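Local coordinates for serine acetyltransferase 1, putative (Entamoeba histolytica, PDB 7BW9), which probably catalyses the transfer of an acetyl group to serine in cysteine biosynthesis, and binds cysteine here, at residues S34-E37 with L38-Q42; S66-V69 with Y70-N74; K87-T90 with A91-Q95. One frame throughout, in Å; residues are numbered along the deposited sequence.

Interaction 1: S34-E37 with L38-Q42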
loop_
_atom_site.group_PDB
_atom_site.type_symbol
_atom_site.label_atom_id
_atom_site.label_comp_id
_atom_site.label_asym_id
_atom_site.label_seq_id
_atom_site.Cartn_x
_atom_site.Cartn_y
_atom_site.Cartn_z
ATOM N N SER A 34 1.278 -13.661 -6.109
ATOM C CA SER A 34 1.345 -12.204 -6.174
ATOM C C SER A 34 1.044 -11.741 -7.594
ATOM O O SER A 34 -0.119 -11.523 -7.942
ATOM C CB SER A 34 2.712 -11.697 -5.703
ATOM O OG SER A 34 3.778 -12.468 -6.248
ATOM N N PHE A 35 2.077 -11.564 -8.417
ATOM C CA PHE A 35 1.900 -11.334 -9.845
ATOM C C PHE A 35 3.032 -12.049 -10.569
ATOM O O PHE A 35 3.989 -12.517 -9.949
ATOM C CB PHE A 35 1.841 -9.840 -10.197
ATOM C CG PHE A 35 3.075 -9.080 -9.837
ATOM C CD1 PHE A 35 3.212 -8.506 -8.569
ATOM C CD2 PHE A 35 4.091 -8.911 -10.763
ATOM C CE1 PHE A 35 4.344 -7.784 -8.227
ATOM C CE2 PHE A 35 5.242 -8.203 -10.432
ATOM C CZ PHE A 35 5.371 -7.639 -9.161
ATOM N N LEU A 36 2.905 -12.162 -11.890
ATOM C CA LEU A 36 3.683 -13.170 -12.606
ATOM C C LEU A 36 5.183 -12.984 -12.388
ATOM O O LEU A 36 5.868 -13.914 -11.953
ATOM C CB LEU A 36 3.343 -13.158 -14.095
ATOM C CG LEU A 36 3.920 -14.338 -14.888
ATOM C CD1 LEU A 36 3.849 -15.641 -14.083
ATOM C CD2 LEU A 36 3.171 -14.508 -16.200
ATOM N N GLU A 37 5.708 -11.775 -12.638
ATOM C CA GLU A 37 7.161 -11.594 -12.561
ATOM C C GLU A 37 7.687 -11.859 -11.156
ATOM O O GLU A 37 8.750 -12.465 -10.999
ATOM C CB GLU A 37 7.558 -10.198 -13.028
ATOM C CG GLU A 37 7.222 -9.918 -14.467
ATOM C CD GLU A 37 5.872 -9.237 -14.603
ATOM O OE1 GLU A 37 4.914 -9.663 -13.916
ATOM O OE2 GLU A 37 5.778 -8.265 -15.377
ATOM N N LEU A 38 6.947 -11.448 -10.118
ATOM C CA LEU A 38 7.437 -11.661 -8.754
ATOM C C LEU A 38 7.427 -13.142 -8.385
ATOM O O LEU A 38 8.409 -13.671 -7.838
ATOM C CB LEU A 38 6.604 -10.861 -7.751
ATOM C CG LEU A 38 7.071 -11.122 -6.315
ATOM C CD1 LEU A 38 8.547 -10.720 -6.119
ATOM C CD2 LEU A 38 6.166 -10.441 -5.292
ATOM N N GLU A 39 6.315 -13.827 -8.658
ATOM C CA GLU A 39 6.258 -15.261 -8.381
ATOM C C GLU A 39 7.397 -15.993 -9.078
ATOM O O GLU A 39 8.082 -16.825 -8.470
ATOM C CB GLU A 39 4.902 -15.833 -8.812
ATOM C CG GLU A 39 3.727 -15.333 -8.011
ATOM C CD GLU A 39 2.417 -15.398 -8.792
ATOM O OE1 GLU A 39 2.335 -16.196 -9.759
ATOM O OE2 GLU A 39 1.472 -14.652 -8.439
ATOM N N LEU A 40 7.641 -15.665 -10.346
ATOM C CA LEU A 40 8.679 -16.367 -11.096
ATOM C C LEU A 40 10.063 -16.033 -10.577
ATOM O O LEU A 40 10.901 -16.932 -10.414
ATOM C CB LEU A 40 8.574 -16.035 -12.580
ATOM C CG LEU A 40 7.441 -16.779 -13.298
ATOM C CD1 LEU A 40 7.391 -16.381 -14.767
ATOM C CD2 LEU A 40 7.621 -18.290 -13.144
ATOM N N ILE A 41 10.334 -14.746 -10.325
ATOM C CA ILE A 41 11.654 -14.370 -9.834
ATOM C C ILE A 41 11.919 -15.034 -8.497
ATOM O O ILE A 41 13.026 -15.529 -8.241
ATOM C CB ILE A 41 11.780 -12.833 -9.774
ATOM C CG1 ILE A 41 11.882 -12.287 -11.201
ATOM C CG2 ILE A 41 12.985 -12.408 -8.977
ATOM C CD1 ILE A 41 11.501 -10.854 -11.326
ATOM N N GLN A 42 10.896 -15.109 -7.646
ATOM C CA GLN A 42 11.058 -15.766 -6.354
ATOM C C GLN A 42 11.464 -17.221 -6.524
ATOM O O GLN A 42 12.395 -17.699 -5.863
ATOM C CB GLN A 42 9.760 -15.679 -5.548
ATOM C CG GLN A 42 9.492 -14.293 -4.930
ATOM C CD GLN A 42 8.102 -14.203 -4.326
ATOM O OE1 GLN A 42 7.165 -14.892 -4.767
ATOM N NE2 GLN A 42 7.959 -13.375 -3.303
HETATM O O HOH W 1 4.563 -14.434 -4.846
#
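Phe35 and Leu38 make the tight half of this local contact at the start of helix 36-45. Leu38 CB sits over one face of the Phe35 ring, 3.9 Å from the ring centroid and displaced toward the rim, a CH-pi contact in which the two side chains cross at about a right angle. The ring gets there because Phe35 CG stands between its own backbone N and carbonyl carbon (chi1 61°), which folds the aromatic group back over the first turn. Beyond this pair, Ile158 and Asn157 of helix 148-162 touch the ring. Leu36 and Leu40 run side by side one turn apart, with CD1 of Leu36 3.7 Å from CD1 of Leu40. Phe35 is the N-cap residue of the helix: its carbonyl O receives the first i to i+4 bond, from Glu39 N at 3.0 Å and almost straight. Leu36 O and Glu37 O continue the series to Leu40 N and Ile41 N. The polar flank is looser, and its Ser34 and Glu39 are partly exposed. Glu39 stretches its chain back past the helix start, nearly fully extended at chi2 (155°), and its OE2 accepts a hydrogen bond from Ser34 N on the anti side of the carboxylate; the modelled 2.5 Å is so short that its exact value is doubtful. Ser34 OG lies 3.3 Å from Leu38 CD2, so this hydroxyl borders the apolar half. A water lies 2.5 Å from Ser34 OG and donates to Gln42 OE1 at 2.6 Å, bridging Ser34 to a glutamine that is itself buried.

Interaction 2: S66-V69 with Y70-N74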
loop_
_atom_site.group_PDB
_atom_site.type_symbol
_atom_site.label_atom_id
_atom_site.label_comp_id
_atom_site.label_asym_id
_atom_site.label_seq_id
_atom_site.Cartn_x
_atom_site.Cartn_y
_atom_site.Cartn_z
ATOM N N SER A 66 12.583 -19.273 -18.875
ATOM C CA SER A 66 12.062 -18.997 -20.211
ATOM C C SER A 66 10.736 -18.263 -20.151
ATOM O O SER A 66 10.509 -17.321 -20.923
ATOM C CB SER A 66 11.883 -20.297 -21.001
ATOM O OG SER A 66 13.077 -21.056 -21.040
ATOM N N LEU A 67 9.825 -18.710 -19.275
ATOM C CA LEU A 67 8.551 -18.009 -19.123
ATOM C C LEU A 67 8.766 -16.573 -18.656
ATOM O O LEU A 67 8.110 -15.645 -19.145
ATOM C CB LEU A 67 7.643 -18.766 -18.148
ATOM C CG LEU A 67 6.275 -18.142 -17.853
ATOM C CD1 LEU A 67 5.482 -17.888 -19.122
ATOM C CD2 LEU A 67 5.468 -19.019 -16.894
ATOM N N LEU A 68 9.687 -16.361 -17.717
ATOM C CA LEU A 68 9.900 -15.001 -17.230
ATOM C C LEU A 68 10.394 -14.095 -18.353
ATOM O O LEU A 68 9.776 -13.062 -18.650
ATOM C CB LEU A 68 10.872 -14.995 -16.054
ATOM C CG LEU A 68 11.296 -13.587 -15.573
ATOM C CD1 LEU A 68 10.152 -12.820 -14.860
ATOM C CD2 LEU A 68 12.511 -13.670 -14.678
ATOM N N VAL A 69 11.496 -14.481 -19.014
ATOM C CA VAL A 69 12.108 -13.573 -19.987
ATOM C C VAL A 69 11.173 -13.361 -21.155
ATOM O O VAL A 69 11.076 -12.251 -21.697
ATOM C CB VAL A 69 13.496 -14.070 -20.457
ATOM C CG1 VAL A 69 14.374 -14.393 -19.266
ATOM C CG2 VAL A 69 13.382 -15.269 -21.399
ATOM N N TYR A 70 10.409 -14.385 -21.523
ATOM C CA TYR A 70 9.550 -14.218 -22.677
ATOM C C TYR A 70 8.326 -13.369 -22.352
ATOM O O TYR A 70 7.823 -12.653 -23.227
ATOM C CB TYR A 70 9.207 -15.595 -23.239
ATOM C CG TYR A 70 10.375 -16.177 -24.051
ATOM C CD1 TYR A 70 11.080 -15.386 -24.962
ATOM C CD2 TYR A 70 10.779 -17.498 -23.896
ATOM C CE1 TYR A 70 12.147 -15.901 -25.709
ATOM C CE2 TYR A 70 11.845 -18.030 -24.643
ATOM C CZ TYR A 70 12.526 -17.226 -25.545
ATOM O OH TYR A 70 13.580 -17.746 -26.280
ATOM N N HIS A 71 7.859 -13.370 -21.102
ATOM C CA HIS A 71 6.871 -12.359 -20.740
ATOM C C HIS A 71 7.499 -10.965 -20.748
ATOM O O HIS A 71 6.864 -9.994 -21.182
ATOM C CB HIS A 71 6.251 -12.666 -19.378
ATOM C CG HIS A 71 5.384 -11.561 -18.856
ATOM N ND1 HIS A 71 4.019 -11.534 -19.040
ATOM C CD2 HIS A 71 5.694 -10.432 -18.169
ATOM C CE1 HIS A 71 3.524 -10.439 -18.491
ATOM N NE2 HIS A 71 4.518 -9.753 -17.955
ATOM N N ILE A 72 8.746 -10.845 -20.289
ATOM C CA ILE A 72 9.405 -9.538 -20.321
ATOM C C ILE A 72 9.608 -9.097 -21.760
ATOM O O ILE A 72 9.333 -7.943 -22.116
ATOM C CB ILE A 72 10.736 -9.569 -19.544
ATOM C CG1 ILE A 72 10.484 -9.767 -18.047
ATOM C CG2 ILE A 72 11.542 -8.277 -19.777
ATOM C CD1 ILE A 72 11.735 -10.095 -17.256
ATOM N N GLN A 73 10.072 -10.018 -22.616
ATOM C CA GLN A 73 10.293 -9.674 -24.014
ATOM C C GLN A 73 8.999 -9.206 -24.672
ATOM O O GLN A 73 8.989 -8.199 -25.389
ATOM C CB GLN A 73 10.900 -10.865 -24.760
ATOM C CG GLN A 73 10.967 -10.659 -26.269
ATOM C CD GLN A 73 12.088 -11.438 -26.946
ATOM O OE1 GLN A 73 12.856 -12.160 -26.301
ATOM N NE2 GLN A 73 12.190 -11.282 -28.263
ATOM N N ASN A 74 7.885 -9.885 -24.392
ATOM C CA ASN A 74 6.622 -9.480 -25.006
ATOM C C ASN A 74 6.157 -8.110 -24.527
ATOM O O ASN A 74 5.557 -7.360 -25.307
ATOM C CB ASN A 74 5.539 -10.526 -24.743
ATOM C CG ASN A 74 5.821 -11.835 -25.449
ATOM O OD1 ASN A 74 6.662 -11.893 -26.353
ATOM N ND2 ASN A 74 5.120 -12.895 -25.045
#
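Tyr70 leans back along helix 58-79 against Ser66, one turn earlier, and against Val69, the residue just before it. Its CG is turned away from its own carbonyl carbon and lies beside the backbone N (chi1 -77°), which sends the ring back toward the preceding turn. From the root outward, CB lies 3.2 Å from Ser66 O, CG remains close to the same oxygen, and CD2 makes the nearest approach, 3.0 Å from Ser66 O, a close van der Waals contact that the torsion enforces and that meets the ring obliquely. CE2 has already drawn away, 4.0 Å from Ser66 O. Meanwhile Val69 CG2 lies above the middle of the ring, 4.2 Å from its centroid and 12° off the normal, a CH-pi contact between two side chains that point the same way. Leu5 of helix 2-17 touches Ser66, Val69 and Tyr70 together. On another flank of the helix, Leu68 CG packs 3.9 Å from Ile72 CD1, where helices 36-45 and 82-94 of the helical domain come in against Leu68 and Ile72 respectively. Ser66 O also accepts the N-H of Tyr70 at 3.0 Å, as a regular alpha-helical i to i+4 bond. That N-H satisfies the carbonyl, while the ring, pressed against the same oxygen and with Val69 on one face, probably has little room to turn.

Interaction 3: K87-T90 with A91-Q95; sequences KCIT and ALLSQ
Ile89 and Leu93 meet because their first torsions carry both branches to one flank of helix 82-94. Ile89 CG2 stands opposite its own backbone N, with CG1 on the other branch at chi1 -76°, whereas Leu93 places CG opposite its carbonyl carbon at nearly the same angle, -75°. The side chains therefore lie side by side, pointing the same way, and Ile89 CG2 touches Leu93 CD1 at 3.7 Å. Leu93 CG also rests 3.5 Å from Ile89 O, so the leucine lies over the carbonyl that its own backbone N-H engages at 2.9 Å. This is one of four consecutive i to i+4 bonds, from Lys87 O to Ala91 N through to Thr90 O to Ser94 N, which make the segment regular alpha helix. Both apolar residues face other helices of the helical domain: Ile72 of helix 58-79 packs on Ile89, and Leu5 of helix 2-17 on Leu93. Ala91 and Leu92 also reach Ile141 and Val138 of helix 128-144, with Leu92 touching Ile72 as well. The exposed edge carries Thr90, whose OG1 bonds to Glu86 O one turn back. At the last turn, Ser94 OG is held between its own backbone N and carbonyl carbon (chi1 84°), and from there it donates to Ala91 O at 3.1 Å. Gln95 N bonds to that same oxygen at 3.0 Å, and the two donors arrive from one face of the carbonyl plane. One O-H and one N-H thus share Ala91 O close to the helix C-terminus, where the hydroxyl supplements the backbone bonding and probably offsets part of the partial negative charge of the carbonyls at that end.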
loop_
_atom_site.group_PDB
_atom_site.type_symbol
_atom_site.label_atom_id
_atom_site.label_comp_id
_atom_site.label_asym_id
_atom_site.label_seq_id
_atom_site.Cartn_x
_atom_site.Cartn_y
_atom_site.Cartn_z
ATOM N N LYS A 87 17.792 -7.134 -26.734
ATOM C CA LYS A 87 18.944 -6.530 -26.067
ATOM C C LYS A 87 18.747 -6.509 -24.554
ATOM O O LYS A 87 19.634 -6.921 -23.791
ATOM C CB LYS A 87 19.169 -5.120 -26.619
ATOM C CG LYS A 87 20.212 -4.285 -25.900
ATOM C CD LYS A 87 20.328 -2.908 -26.560
ATOM C CE LYS A 87 21.040 -1.891 -25.662
ATOM N NZ LYS A 87 22.421 -2.339 -25.304
ATOM N N CYS A 88 17.566 -6.074 -24.100
ATOM C CA CYS A 88 17.303 -6.008 -22.665
ATOM C C CYS A 88 17.345 -7.388 -22.034
ATOM O O CYS A 88 17.918 -7.571 -20.953
ATOM C CB CYS A 88 15.953 -5.337 -22.415
ATOM S SG CYS A 88 16.008 -3.566 -22.832
ATOM N N ILE A 89 16.752 -8.372 -22.712
ATOM C CA ILE A 89 16.701 -9.738 -22.209
ATOM C C ILE A 89 18.101 -10.323 -22.103
ATOM O O ILE A 89 18.434 -11.028 -21.139
ATOM C CB ILE A 89 15.805 -10.574 -23.146
ATOM C CG1 ILE A 89 14.346 -10.237 -22.881
ATOM C CG2 ILE A 89 16.112 -12.064 -23.061
ATOM C CD1 ILE A 89 14.068 -9.989 -21.453
ATOM N N THR A 90 18.929 -10.076 -23.115
ATOM C CA THR A 90 20.268 -10.642 -23.111
ATOM C C THR A 90 21.047 -10.133 -21.911
ATOM O O THR A 90 21.666 -10.912 -21.176
ATOM C CB THR A 90 20.973 -10.308 -24.431
ATOM O OG1 THR A 90 20.258 -10.937 -25.504
ATOM C CG2 THR A 90 22.427 -10.796 -24.429
ATOM N N ALA A 91 20.979 -8.827 -21.666
ATOM C CA ALA A 91 21.670 -8.255 -20.516
ATOM C C ALA A 91 21.140 -8.839 -19.213
ATOM O O ALA A 91 21.923 -9.164 -18.314
ATOM C CB ALA A 91 21.541 -6.735 -20.522
ATOM N N LEU A 92 19.818 -9.034 -19.117
ATOM C CA LEU A 92 19.231 -9.591 -17.901
ATOM C C LEU A 92 19.713 -11.016 -17.647
ATOM O O LEU A 92 20.106 -11.361 -16.526
ATOM C CB LEU A 92 17.705 -9.559 -17.991
ATOM C CG LEU A 92 16.965 -10.259 -16.840
ATOM C CD1 LEU A 92 17.404 -9.738 -15.461
ATOM C CD2 LEU A 92 15.462 -10.100 -16.998
ATOM N N LEU A 93 19.663 -11.868 -18.672
ATOM C CA LEU A 93 20.114 -13.252 -18.514
ATOM C C LEU A 93 21.574 -13.308 -18.087
ATOM O O LEU A 93 21.934 -14.024 -17.141
ATOM C CB LEU A 93 19.898 -14.028 -19.823
ATOM C CG LEU A 93 18.420 -14.373 -20.023
ATOM C CD1 LEU A 93 18.085 -14.801 -21.449
ATOM C CD2 LEU A 93 17.983 -15.437 -19.027
ATOM N N SER A 94 22.433 -12.549 -18.770
ATOM C CA SER A 94 23.854 -12.559 -18.446
ATOM C C SER A 94 24.145 -12.016 -17.049
ATOM O O SER A 94 25.178 -12.361 -16.465
ATOM C CB SER A 94 24.627 -11.749 -19.484
ATOM O OG SER A 94 24.602 -10.374 -19.144
ATOM N N GLN A 95 23.268 -11.186 -16.493
ATOM C CA GLN A 95 23.457 -10.668 -15.142
ATOM C C GLN A 95 22.697 -11.449 -14.081
ATOM O O GLN A 95 22.732 -11.066 -12.907
ATOM C CB GLN A 95 23.029 -9.208 -15.082
ATOM C CG GLN A 95 23.697 -8.348 -16.117
ATOM C CD GLN A 95 24.577 -7.317 -15.512
ATOM O OE1 GLN A 95 24.117 -6.248 -15.132
ATOM N NE2 GLN A 95 25.863 -7.626 -15.405
#

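How the interactions relate
The three contacts follow one another along the chain, each within a single helix, and interaction 2 is the middle one in space. Its centre is about 12 Å from that of interaction 1 and about 11 Å from that of interaction 3, while interactions 1 and 3 are about 18 Å apart and do not touch. Leu40 CD1 packs 3.7 Å from Leu67 CG, and Glu37 OE2, hydrogen-bonded to Tyr150, makes a weak hydrogen bond to His71 NE2. On the far side Ile72 CG2 meets Ile89 CD1 at 3.5 Å. All belong to the helical part; the cysteine-binding residues, such as Asp114, His180 and Arg222, lie elsewhere in the sequence, several in the left-handed beta-helix.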